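Local coordinates for protein beta-glycosidase (Bacteroides caccae, PDB 6T2R) that hydrolyses glycosidic bonds as a family 16 glycoside hydrolase of a gut bacterium, an endo-beta-galactosidase that probably acts on the O-glycans of mucin, at residues G108-R113 with V192-D197; Y157-S162 with P174-T179. One frame throughout, in Å; residues are numbered along the deposited sequence.

Contact 1 (G108-R113 with V192-D197); sequences GRIEVR and VDFWPD
Arg109 and Asp193 lie side by side and point the same way from neighbouring antiparallel strands, as a non-hydrogen-bonded pair. The guanidinium group meets the carboxylate side-on with two nitrogens: Arg109 NE reaches Asp193 OD1 at 2.7 Å, and Arg109 NH2 reaches Asp193 OD2 at 2.8 Å, both nearly straight. With the two planes only 23° apart, the bidentate salt bridge is almost flat; OD2 offers its syn lone pair, while OD1 is met on the syn side but 24° out of the carboxylate plane. Arg109 swings its CG away from its own backbone N (chi1 158°) and bends at chi3, which lays NE against the aspartate. Two bonds should hold the carboxylate against rotation and favour its charged form.

The other face is apolar. Ile110 CD1 touches Phe194 CE1 at 4.0 Å, the two side chains crossing at a slant, and the ring edge of Phe194 lies against Gly108 O. Between the faces, Ile110 and Val192 exchange a reciprocal pair of backbone bonds, and Phe194 N donates to Gly108 O at 2.9 Å. Trp29 adds a cation-pi contact to Arg109. In the family 16 beta-sandwich, strand 108-116 is flanked by strands 187-195 and 251-263, and strand 187-195 passes the sheet on to strand 198-203.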
loop_
_atom_site.group_PDB
_atom_site.type_symbol
_atom_site.label_atom_id
_atom_site.label_comp_id
_atom_site.label_asym_id
_atom_site.label_seq_id
_atom_site.Cartn_x
_atom_site.Cartn_y
_atom_site.Cartn_z
ATOM N N GLY A 108 14.027 3.307 3.335
ATOM C CA GLY A 108 14.231 1.923 3.777
ATOM C C GLY A 108 13.352 0.951 3.013
ATOM O O GLY A 108 12.900 1.279 1.888
ATOM N N ARG A 109 13.153 -0.226 3.611
ATOM C CA ARG A 109 12.408 -1.378 3.043
ATOM C C ARG A 109 11.094 -1.449 3.804
ATOM O O ARG A 109 11.134 -1.523 5.024
ATOM C CB ARG A 109 13.242 -2.655 3.189
ATOM C CG ARG A 109 12.454 -3.956 3.152
ATOM C CD ARG A 109 13.327 -5.185 2.936
ATOM N NE ARG A 109 14.040 -5.178 1.672
ATOM C CZ ARG A 109 14.899 -6.110 1.283
ATOM N NH1 ARG A 109 15.145 -7.139 2.065
ATOM N NH2 ARG A 109 15.505 -6.023 0.112
ATOM N N ILE A 110 9.976 -1.339 3.117
ATOM C CA ILE A 110 8.638 -1.540 3.727
ATOM C C ILE A 110 8.118 -2.865 3.215
ATOM O O ILE A 110 8.091 -3.037 1.964
ATOM C CB ILE A 110 7.718 -0.363 3.389
ATOM C CG1 ILE A 110 8.363 0.955 3.806
ATOM C CG2 ILE A 110 6.395 -0.552 4.075
ATOM C CD1 ILE A 110 7.536 2.182 3.505
ATOM N N GLU A 111 7.727 -3.760 4.118
ATOM C CA GLU A 111 7.185 -5.079 3.711
ATOM C C GLU A 111 5.901 -5.322 4.482
ATOM O O GLU A 111 5.810 -4.934 5.692
ATOM C CB GLU A 111 8.104 -6.269 3.983
ATOM C CG GLU A 111 9.408 -6.240 3.230
ATOM C CD GLU A 111 10.345 -7.382 3.624
ATOM O OE1 GLU A 111 10.226 -7.856 4.739
ATOM O OE2 GLU A 111 11.181 -7.793 2.801
ATOM N N VAL A 112 4.937 -5.902 3.781
ATOM C CA VAL A 112 3.626 -6.269 4.376
ATOM C C VAL A 112 3.336 -7.706 3.966
ATOM O O VAL A 112 3.393 -8.016 2.725
ATOM C CB VAL A 112 2.519 -5.294 3.928
ATOM C CG1 VAL A 112 1.163 -5.662 4.516
ATOM C CG2 VAL A 112 2.883 -3.864 4.280
ATOM N N ARG A 113 2.968 -8.529 4.939
ATOM C CA ARG A 113 2.621 -9.944 4.672
ATOM C C ARG A 113 1.098 -10.079 4.780
ATOM O O ARG A 113 0.509 -9.731 5.847
ATOM C CB ARG A 113 3.425 -10.871 5.592
ATOM C CG ARG A 113 3.039 -12.333 5.416
ATOM C CD ARG A 113 3.877 -13.264 6.266
ATOM N NE ARG A 113 3.834 -14.632 5.759
ATOM C CZ ARG A 113 3.169 -15.639 6.333
ATOM N NH1 ARG A 113 2.433 -15.443 7.414
ATOM N NH2 ARG A 113 3.188 -16.830 5.778
ATOM N N VAL A 192 8.881 -2.876 -1.073
ATOM C CA VAL A 192 9.585 -1.855 -1.883
ATOM C C VAL A 192 10.794 -1.417 -1.062
ATOM O O VAL A 192 10.641 -1.335 0.194
ATOM C CB VAL A 192 8.664 -0.682 -2.260
ATOM C CG1 VAL A 192 8.267 0.189 -1.045
ATOM C CG2 VAL A 192 9.288 0.155 -3.385
ATOM N N ASP A 193 11.919 -1.198 -1.733
ATOM C CA ASP A 193 13.147 -0.602 -1.152
ATOM C C ASP A 193 13.325 0.794 -1.748
ATOM O O ASP A 193 13.252 0.927 -3.036
ATOM C CB ASP A 193 14.373 -1.466 -1.451
ATOM C CG ASP A 193 14.311 -2.886 -0.898
ATOM O OD1 ASP A 193 13.429 -3.162 -0.019
ATOM O OD2 ASP A 193 15.146 -3.716 -1.349
ATOM N N PHE A 194 13.492 1.797 -0.873
ATOM C CA PHE A 194 13.779 3.206 -1.243
ATOM C C PHE A 194 15.288 3.441 -1.205
ATOM O O PHE A 194 15.899 3.245 -0.135
ATOM C CB PHE A 194 13.118 4.182 -0.280
ATOM C CG PHE A 194 11.613 4.275 -0.381
ATOM C CD1 PHE A 194 10.796 3.313 0.208
ATOM C CD2 PHE A 194 11.013 5.342 -1.024
ATOM C CE1 PHE A 194 9.418 3.409 0.147
ATOM C CE2 PHE A 194 9.632 5.443 -1.064
ATOM C CZ PHE A 194 8.838 4.476 -0.489
ATOM N N TRP A 195 15.866 3.820 -2.347
ATOM C CA TRP A 195 17.264 4.308 -2.456
ATOM C C TRP A 195 17.263 5.686 -3.108
ATOM O O TRP A 195 16.298 6.056 -3.793
ATOM C CB TRP A 195 18.137 3.327 -3.239
ATOM C CG TRP A 195 18.080 1.905 -2.753
ATOM C CD1 TRP A 195 17.513 0.839 -3.394
ATOM C CD2 TRP A 195 18.633 1.384 -1.530
ATOM N NE1 TRP A 195 17.706 -0.308 -2.678
ATOM C CE2 TRP A 195 18.388 -0.004 -1.526
ATOM C CE3 TRP A 195 19.361 1.939 -0.487
ATOM C CZ2 TRP A 195 18.819 -0.837 -0.499
ATOM C CZ3 TRP A 195 19.783 1.115 0.535
ATOM C CH2 TRP A 195 19.514 -0.251 0.526
ATOM N N PRO A 196 18.364 6.452 -2.953
ATOM C CA PRO A 196 18.478 7.776 -3.563
ATOM C C PRO A 196 18.230 7.779 -5.073
ATOM O O PRO A 196 17.663 8.740 -5.553
ATOM C CB PRO A 196 19.917 8.212 -3.245
ATOM C CG PRO A 196 20.200 7.480 -1.925
ATOM C CD PRO A 196 19.549 6.126 -2.143
ATOM N N ASP A 197 18.617 6.711 -5.775
ATOM C CA ASP A 197 18.645 6.697 -7.258
ATOM C C ASP A 197 17.613 5.722 -7.826
ATOM O O ASP A 197 17.646 5.511 -9.044
ATOM C CB ASP A 197 20.013 6.270 -7.754
ATOM C CG ASP A 197 20.227 4.763 -7.646
ATOM O OD1 ASP A 197 19.899 4.174 -6.606
ATOM O OD2 ASP A 197 20.745 4.197 -8.592
#

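Contact 2 (Y157-S162 with P174-T179); sequences YQTVHS and PKHGNT
His176, just ahead of strand 177-181, turns its imidazole back onto strand 155-161 where two antiparallel strands of the beta-sandwich meet. It has more surface buried by the contact than any other residue and is bound through both backbone and ring. His176 O accepts from Val160 N at 2.9 Å, while His176 ND1 donates to Val160 O at 3.0 Å. Backbone and side chain of one residue thus satisfy both polar atoms of Val160, so that the ring takes the place of a backbone donor just where the ladder ends. The side chain reaches this acceptor because CG stands between the backbone N and the carbonyl carbon (chi1 79°). Thr159 CG2 packs obliquely on the same imidazole, and the edge of the His176 ring is directed at the face of His161 in an offset edge-to-face pair, with planes at 76°.

Further along, Gln158 and Asn178 form a hydrogen-bonded pair, Gln158 N to Asn178 O and Asn178 N to Gln158 O. The amide of Gln158 is held in the interior by other parts of the fold, its NE2 by the carbonyls of Ile146 and His202 and its OE1 by Asn208 ND2. Strand 155-161 lies beside the run Glu143 to Glu148, whose ExDxxE signature, as in other family 16 enzymes, probably carries the catalytic acids; His161 NE2 bonds weakly to Asp145 OD2 there.

After His176, Thr179 and Tyr157 have the most surface buried. Their side chains run alongside each other in the same direction from a non-hydrogen-bonded pair; the Tyr157 ring also meets Trp240 edge-to-face. The Thr179 methyl makes a CH-pi contact: CG2 sits 3.6 Å from the centroid of the Tyr157 ring, 15° off the ring normal.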
loop_
_atom_site.group_PDB
_atom_site.type_symbol
_atom_site.label_atom_id
_atom_site.label_comp_id
_atom_site.label_asym_id
_atom_site.label_seq_id
_atom_site.Cartn_x
_atom_site.Cartn_y
_atom_site.Cartn_z
ATOM N N TYR A 157 0.058 -6.105 -9.335
ATOM C CA TYR A 157 0.732 -4.925 -9.920
ATOM C C TYR A 157 1.552 -4.270 -8.811
ATOM O O TYR A 157 1.033 -4.056 -7.689
ATOM C CB TYR A 157 -0.301 -3.968 -10.508
ATOM C CG TYR A 157 -1.098 -4.531 -11.663
ATOM C CD1 TYR A 157 -2.077 -5.496 -11.462
ATOM C CD2 TYR A 157 -0.904 -4.073 -12.950
ATOM C CE1 TYR A 157 -2.819 -6.013 -12.509
ATOM C CE2 TYR A 157 -1.649 -4.571 -14.010
ATOM C CZ TYR A 157 -2.607 -5.542 -13.787
ATOM O OH TYR A 157 -3.332 -6.041 -14.819
ATOM N N GLN A 158 2.779 -3.911 -9.143
ATOM C CA GLN A 158 3.549 -2.911 -8.385
ATOM C C GLN A 158 3.813 -1.729 -9.338
ATOM O O GLN A 158 4.119 -1.981 -10.539
ATOM C CB GLN A 158 4.781 -3.603 -7.807
ATOM C CG GLN A 158 4.424 -4.749 -6.847
ATOM C CD GLN A 158 5.650 -5.354 -6.201
ATOM O OE1 GLN A 158 6.464 -5.991 -6.886
ATOM N NE2 GLN A 158 5.809 -5.137 -4.898
ATOM N N THR A 159 3.658 -0.488 -8.858
ATOM C CA THR A 159 3.581 0.718 -9.727
ATOM C C THR A 159 4.026 1.970 -8.981
ATOM O O THR A 159 3.947 1.974 -7.753
ATOM C CB THR A 159 2.159 0.984 -10.218
ATOM O OG1 THR A 159 1.524 -0.256 -10.485
ATOM C CG2 THR A 159 2.149 1.800 -11.490
ATOM N N VAL A 160 4.529 2.958 -9.722
ATOM C CA VAL A 160 4.773 4.342 -9.222
ATOM C C VAL A 160 3.931 5.255 -10.096
ATOM O O VAL A 160 3.721 4.931 -11.273
ATOM C CB VAL A 160 6.257 4.790 -9.202
ATOM C CG1 VAL A 160 7.121 3.843 -8.401
ATOM C CG2 VAL A 160 6.866 4.950 -10.591
ATOM N N HIS A 161 3.477 6.350 -9.518
ATOM C CA HIS A 161 2.852 7.483 -10.246
ATOM C C HIS A 161 3.542 8.771 -9.811
ATOM O O HIS A 161 3.931 8.880 -8.592
ATOM C CB HIS A 161 1.357 7.525 -9.930
ATOM C CG HIS A 161 0.732 6.213 -10.143
ATOM N ND1 HIS A 161 0.296 5.831 -11.374
ATOM C CD2 HIS A 161 0.518 5.179 -9.306
ATOM C CE1 HIS A 161 -0.214 4.616 -11.283
ATOM N NE2 HIS A 161 -0.066 4.193 -10.041
ATOM N N SER A 162 3.647 9.720 -10.729
ATOM C CA SER A 162 4.292 11.023 -10.480
ATOM C C SER A 162 3.758 12.076 -11.450
ATOM O O SER A 162 3.050 11.732 -12.362
ATOM C CB SER A 162 5.779 10.870 -10.659
ATOM O OG SER A 162 6.109 10.574 -12.017
ATOM N N PRO A 174 11.348 5.653 -17.886
ATOM C CA PRO A 174 11.351 4.200 -17.712
ATOM C C PRO A 174 9.994 3.601 -17.355
ATOM O O PRO A 174 9.103 4.352 -16.978
ATOM C CB PRO A 174 12.308 4.008 -16.537
ATOM C CG PRO A 174 12.164 5.292 -15.726
ATOM C CD PRO A 174 11.760 6.385 -16.688
ATOM N N LYS A 175 9.881 2.277 -17.471
ATOM C CA LYS A 175 8.626 1.512 -17.212
ATOM C C LYS A 175 8.181 1.804 -15.766
ATOM O O LYS A 175 8.961 1.572 -14.850
ATOM C CB LYS A 175 8.883 0.018 -17.451
ATOM C CG LYS A 175 7.724 -0.771 -18.040
ATOM C CD LYS A 175 8.090 -2.192 -18.451
ATOM C CE LYS A 175 8.234 -3.115 -17.260
ATOM N NZ LYS A 175 8.683 -4.456 -17.693
ATOM N N HIS A 176 6.981 2.321 -15.561
ATOM C CA HIS A 176 6.526 2.796 -14.237
ATOM C C HIS A 176 5.854 1.679 -13.429
ATOM O O HIS A 176 5.556 1.927 -12.227
ATOM C CB HIS A 176 5.602 3.999 -14.409
ATOM C CG HIS A 176 4.208 3.647 -14.795
ATOM N ND1 HIS A 176 3.130 4.057 -14.061
ATOM C CD2 HIS A 176 3.718 2.941 -15.834
ATOM C CE1 HIS A 176 2.036 3.609 -14.639
ATOM N NE2 HIS A 176 2.366 2.927 -15.718
ATOM N N GLY A 177 5.640 0.513 -14.027
ATOM C CA GLY A 177 4.940 -0.599 -13.360
ATOM C C GLY A 177 5.250 -1.961 -13.955
ATOM O O GLY A 177 5.770 -2.034 -15.051
ATOM N N ASN A 178 4.999 -3.016 -13.198
ATOM C CA ASN A 178 5.163 -4.396 -13.699
ATOM C C ASN A 178 4.341 -5.340 -12.823
ATOM O O ASN A 178 4.228 -5.104 -11.615
ATOM C CB ASN A 178 6.650 -4.781 -13.731
ATOM C CG ASN A 178 6.928 -5.907 -14.701
ATOM O OD1 ASN A 178 6.436 -5.864 -15.800
ATOM N ND2 ASN A 178 7.708 -6.899 -14.302
ATOM N N THR A 179 3.856 -6.422 -13.417
ATOM C CA THR A 179 3.156 -7.518 -12.717
ATOM C C THR A 179 4.130 -8.643 -12.417
ATOM O O THR A 179 5.164 -8.745 -13.056
ATOM C CB THR A 179 1.975 -8.065 -13.520
ATOM O OG1 THR A 179 2.561 -8.660 -14.667
ATOM C CG2 THR A 179 0.967 -7.014 -13.901
#

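Overall arrangement
Both contacts are antiparallel strand pairings within the family 16 range, with centres 14 Å apart and no direct touch. Contact 1 is buried and joins strands far apart in sequence; contact 2 is partly buried and pairs strands separated by a short connection containing helix 163-167, all within the chain between the two segments of contact 1. Strand 177-181 of contact 2 leads directly to strand 187-195 of contact 1, and strand 198-203 receives side chains from both. Their chemistry differs accordingly: 108-113 with 192-197 sets an ion pair on one face and apolar packing on the other, whereas 157-162 with 174-179 adds aromatic packing and a histidine-to-backbone bond to its backbone ladder.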